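Local coordinates for protein agarase (Microbulbifer thermotolerans, PDB 3WZ1) that hydrolyses the beta-1,4-galactosidic linkages of agarose in endo fashion as a family 16 glycoside hydrolase, releasing neoagarotetraose as its main product, at residues V10-G15 against P101-A106; M113-D118 against I236-Q241. All blocks are in the same frame, centred on the assembly; numbering follows the deposited sequence.

Contact 1: residues V10-G15 against P101-A106; sequences VPANPG and PVYMEA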
# COMPACT_ATOMS: atom_id res chain seq x y z
N VAL A 10 1.25 -14.68 11.64
CA VAL A 10 0.22 -13.66 11.50
C VAL A 10 -0.13 -13.15 12.91
O VAL A 10 -0.51 -13.94 13.77
CB VAL A 10 -1.03 -14.24 10.79
CG1 VAL A 10 -2.16 -13.24 10.76
CG2 VAL A 10 -0.69 -14.69 9.38
N PRO A 11 0.00 -11.84 13.17
CA PRO A 11 -0.14 -11.33 14.54
C PRO A 11 -1.58 -11.10 15.00
O PRO A 11 -1.83 -10.96 16.20
CB PRO A 11 0.63 -10.02 14.49
CG PRO A 11 0.49 -9.56 13.07
CD PRO A 11 0.48 -10.80 12.24
N ALA A 12 -2.52 -11.08 14.07
CA ALA A 12 -3.92 -10.90 14.41
C ALA A 12 -4.55 -12.22 14.90
O ALA A 12 -4.01 -13.30 14.65
CB ALA A 12 -4.68 -10.35 13.19
N ASN A 13 -5.68 -12.08 15.58
CA ASN A 13 -6.43 -13.22 16.15
C ASN A 13 -7.59 -13.56 15.22
O ASN A 13 -8.46 -12.70 14.97
CB ASN A 13 -6.95 -12.78 17.51
CG ASN A 13 -7.74 -13.85 18.24
OD1 ASN A 13 -8.09 -14.90 17.70
ND2 ASN A 13 -8.04 -13.57 19.51
N PRO A 14 -7.63 -14.80 14.70
CA PRO A 14 -8.66 -15.17 13.75
C PRO A 14 -10.00 -15.51 14.42
O PRO A 14 -10.98 -15.74 13.73
CB PRO A 14 -8.08 -16.41 13.08
CG PRO A 14 -7.28 -17.04 14.15
CD PRO A 14 -6.71 -15.92 14.96
N GLY A 15 -9.99 -15.56 15.76
CA GLY A 15 -11.15 -15.96 16.55
C GLY A 15 -10.94 -17.35 17.14
O GLY A 15 -10.28 -18.21 16.56
N PRO A 101 -13.70 -10.84 6.41
CA PRO A 101 -12.51 -10.64 7.20
C PRO A 101 -11.26 -11.13 6.47
O PRO A 101 -11.27 -12.21 5.86
CB PRO A 101 -12.75 -11.50 8.45
CG PRO A 101 -13.62 -12.61 7.95
CD PRO A 101 -14.45 -12.05 6.82
N VAL A 102 -10.19 -10.35 6.55
CA VAL A 102 -8.96 -10.72 5.89
C VAL A 102 -7.79 -9.98 6.52
O VAL A 102 -7.92 -8.80 6.86
CB VAL A 102 -9.04 -10.44 4.36
CG1 VAL A 102 -9.25 -8.95 4.08
CG2 VAL A 102 -7.82 -10.98 3.63
N TYR A 103 -6.67 -10.68 6.68
CA TYR A 103 -5.41 -10.04 7.10
C TYR A 103 -4.56 -9.83 5.86
O TYR A 103 -4.36 -10.76 5.10
CB TYR A 103 -4.65 -10.92 8.11
CG TYR A 103 -3.34 -10.31 8.56
CD1 TYR A 103 -3.33 -9.23 9.45
CD2 TYR A 103 -2.12 -10.78 8.08
CE1 TYR A 103 -2.15 -8.66 9.86
CE2 TYR A 103 -0.94 -10.19 8.48
CZ TYR A 103 -0.95 -9.12 9.36
OH TYR A 103 0.23 -8.54 9.77
N MET A 104 -4.08 -8.60 5.66
CA MET A 104 -3.39 -8.20 4.43
C MET A 104 -2.06 -7.56 4.81
O MET A 104 -2.06 -6.58 5.56
CB MET A 104 -4.25 -7.17 3.69
CG MET A 104 -5.71 -7.56 3.60
SD MET A 104 -6.77 -6.36 2.72
CE MET A 104 -6.68 -4.96 3.81
N GLU A 105 -0.95 -8.09 4.30
CA GLU A 105 0.37 -7.69 4.78
C GLU A 105 1.39 -7.63 3.66
O GLU A 105 1.40 -8.49 2.79
CB GLU A 105 0.84 -8.67 5.85
CG GLU A 105 2.11 -8.27 6.58
CD GLU A 105 2.67 -9.45 7.34
OE1 GLU A 105 3.34 -10.29 6.69
OE2 GLU A 105 2.47 -9.47 8.54
N ALA A 106 2.26 -6.62 3.71
CA ALA A 106 3.40 -6.56 2.80
C ALA A 106 4.68 -6.46 3.59
O ALA A 106 4.71 -5.84 4.65
CB ALA A 106 3.32 -5.36 1.88

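Contact 2: residues M113-D118 against I236-Q241; sequences MVLASD and INMEDQ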
# COMPACT_ATOMS: atom_id res chain seq x y z
N MET A 113 12.54 8.59 -1.47
CA MET A 113 11.96 9.64 -2.28
C MET A 113 10.84 10.33 -1.53
O MET A 113 10.29 9.80 -0.55
CB MET A 113 11.36 9.03 -3.55
CG MET A 113 12.30 8.24 -4.44
SD MET A 113 13.46 9.29 -5.35
CE MET A 113 12.53 9.59 -6.87
N VAL A 114 10.46 11.52 -2.00
CA VAL A 114 9.32 12.23 -1.44
C VAL A 114 7.98 11.66 -1.90
O VAL A 114 6.91 12.02 -1.40
CB VAL A 114 9.37 13.74 -1.70
CG1 VAL A 114 10.59 14.34 -1.03
CG2 VAL A 114 9.34 14.07 -3.20
N LEU A 115 8.04 10.79 -2.91
CA LEU A 115 6.88 10.05 -3.37
C LEU A 115 6.33 9.15 -2.29
O LEU A 115 7.07 8.64 -1.46
CB LEU A 115 7.30 9.16 -4.54
CG LEU A 115 7.87 9.87 -5.76
CD1 LEU A 115 8.58 8.89 -6.67
CD2 LEU A 115 6.75 10.58 -6.50
N ALA A 116 5.02 8.90 -2.35
CA ALA A 116 4.42 7.85 -1.54
C ALA A 116 4.81 6.47 -2.07
O ALA A 116 4.70 6.23 -3.27
CB ALA A 116 2.90 7.98 -1.56
N SER A 117 5.28 5.59 -1.18
CA SER A 117 5.42 4.16 -1.42
C SER A 117 4.20 3.51 -0.79
O SER A 117 3.95 3.68 0.41
CB SER A 117 6.71 3.58 -0.81
OG SER A 117 7.88 4.16 -1.39
N ASP A 118 3.40 2.80 -1.60
CA ASP A 118 2.06 2.37 -1.19
C ASP A 118 1.79 0.88 -1.34
O ASP A 118 2.20 0.25 -2.32
CB ASP A 118 0.97 3.10 -1.99
CG ASP A 118 1.08 4.61 -1.92
OD1 ASP A 118 1.33 5.13 -0.80
OD2 ASP A 118 0.87 5.29 -2.97
N ILE A 236 -0.25 -1.98 -5.44
CA ILE A 236 1.12 -1.69 -5.02
C ILE A 236 1.61 -0.64 -5.99
O ILE A 236 1.66 -0.89 -7.19
CB ILE A 236 2.02 -2.92 -5.05
CG1 ILE A 236 1.43 -4.06 -4.20
CG2 ILE A 236 3.41 -2.53 -4.55
CD1 ILE A 236 1.98 -5.43 -4.56
N ASN A 237 1.96 0.54 -5.50
CA ASN A 237 2.40 1.58 -6.40
C ASN A 237 3.34 2.55 -5.73
O ASN A 237 3.61 2.41 -4.52
CB ASN A 237 1.20 2.31 -7.04
CG ASN A 237 0.51 3.28 -6.11
OD1 ASN A 237 1.10 3.78 -5.15
ND2 ASN A 237 -0.74 3.60 -6.40
N MET A 238 3.85 3.51 -6.50
CA MET A 238 4.22 4.80 -5.93
C MET A 238 3.27 5.84 -6.47
O MET A 238 2.67 5.67 -7.52
CB MET A 238 5.65 5.22 -6.23
CG MET A 238 6.69 4.57 -5.32
SD MET A 238 8.33 5.28 -5.46
CE MET A 238 8.95 4.49 -6.91
N GLU A 239 3.16 6.93 -5.72
CA GLU A 239 2.35 8.09 -6.12
C GLU A 239 3.09 9.39 -5.84
O GLU A 239 3.68 9.57 -4.77
CB GLU A 239 1.03 8.12 -5.37
CG GLU A 239 0.07 7.01 -5.78
CD GLU A 239 -1.20 6.96 -4.96
OE1 GLU A 239 -1.45 7.90 -4.16
OE2 GLU A 239 -1.96 5.96 -5.12
N ASP A 240 3.00 10.30 -6.79
CA ASP A 240 3.25 11.71 -6.53
C ASP A 240 1.87 12.25 -6.17
O ASP A 240 0.98 12.30 -7.03
CB ASP A 240 3.83 12.40 -7.76
CG ASP A 240 4.02 13.87 -7.56
OD1 ASP A 240 5.11 14.28 -7.08
OD2 ASP A 240 3.05 14.61 -7.82
N GLN A 241 1.66 12.58 -4.89
CA GLN A 241 0.35 12.93 -4.37
C GLN A 241 0.14 14.43 -4.36
O GLN A 241 1.08 15.19 -4.10
CB GLN A 241 0.15 12.33 -2.98
CG GLN A 241 0.24 10.81 -2.98
CD GLN A 241 0.03 10.18 -1.62
OE1 GLN A 241 0.35 10.77 -0.57
NE2 GLN A 241 -0.48 8.96 -1.63
O HOH W 1 3.97 12.52 -3.09

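Contact 1: residues V10-G15 against P101-A106
Glu105 OE2, which Pro11 CD approaches to 4.4 Å from the facing loop, accepts a hydrogen bond from Tyr103 OH at 2.7 Å and forms a salt bridge with Arg188. The phenol meets the carboxylate on its anti side, 25° out of the carboxylate plane, while OE2 itself lies in the plane of the tyrosine ring, at its edge. The other oxygen, OE1, is taken by Arg270 and Trp268, and this double hold probably stabilises the buried negative charge. With its hydroxyl end tied down in this way, the ring becomes a fixed surface for the loop. Tyr103 CG stands anti to the backbone N (chi1 180°), which carries the ring out toward residues 10-12. Val10 makes a CH-pi contact over one face, CG1 lying 4.0 Å from the Tyr103 ring centroid and closest to CD2. Pro11 crosses the tyrosine side chain at about a right angle, its CD 3.6 Å from Tyr103 CZ, and Ala12 CB comes obliquely to Tyr103 CD1 at 4.1 Å. A leucine in place of Tyr103 would probably leave Glu105 OE2 without its phenol donor and open a gap beneath Val10 and Pro11. Trp20, on the strand that follows the loop, touches both Val10 and Tyr103, and strand 102-109 runs antiparallel to both of its neighbours, 187-195 and 264-276, with the 10-15 loop packed across all three.

Contact 2: residues M113-D118 against I236-Q241
Leu115 and Met238 cross at about a right angle, Leu115 CD1 resting on Met238 SD at 3.8 Å. Met238 CG stands beside the backbone N and anti to the carbonyl carbon (chi1 -81°), 3.3 Å from Ala116 O, and carries SD on toward Leu115, whose second branch, CD2, reaches Asp240 CB at 3.7 Å. The carboxylates of Asp118 and Glu239, on the sheet face that also carries Ala116 and Asn237, meet in a different way: their planes stand 70° apart, and Asp118 OD2 comes within 3.6 Å of Glu239 OE2. Beneath them strands 116-123 and 232-239 run antiparallel in the beta-jelly roll of the GH16 catalytic domain. Ala116 and Glu239 form a hydrogen-bonded pair, with Ala116 N donating to Glu239 O at 2.8 Å; Asp118 and Asn237 form the next such pair, and between the two lies the non-hydrogen-bonded pair Ser117 and Met238. On its other side strand 116-123 pairs with 128-135, which carries the predicted nucleophile Glu129 and proton donor Glu134. Gln241 reaches back over Ala116, its NE2 3.5 Å from Ala116 CB. Gln241 NE2 donates almost straight to Glu239 OE1 (2.9 Å, 170° at the hydrogen), which would probably ease the repulsion between the two acids, and also bonds Glu134, while Tyr136 and Trp243 hold Gln241 OE1, so that both ends of the amide are fixed beside the putative acid.

Both contacts are buried and belong to the same jelly-roll framework, and strands 102-109 and 116-123, which follow each other in the chain, supply one side of each. Their centres lie about 25 Å apart on opposite sides of the chain's centre. Contact 1 is the more peripheral and smaller: a loop without regular structure packs on a strand through side chains alone, apolar groups meeting one aromatic ring whose hydroxyl is tied to a charged network. Contact 2 joins two strands edge to edge by backbone hydrogen bonds, buries nearly three times the surface, and concentrates acidic and amide groups near the predicted catalytic pair, whereas contact 1 lies away from the annotated sites.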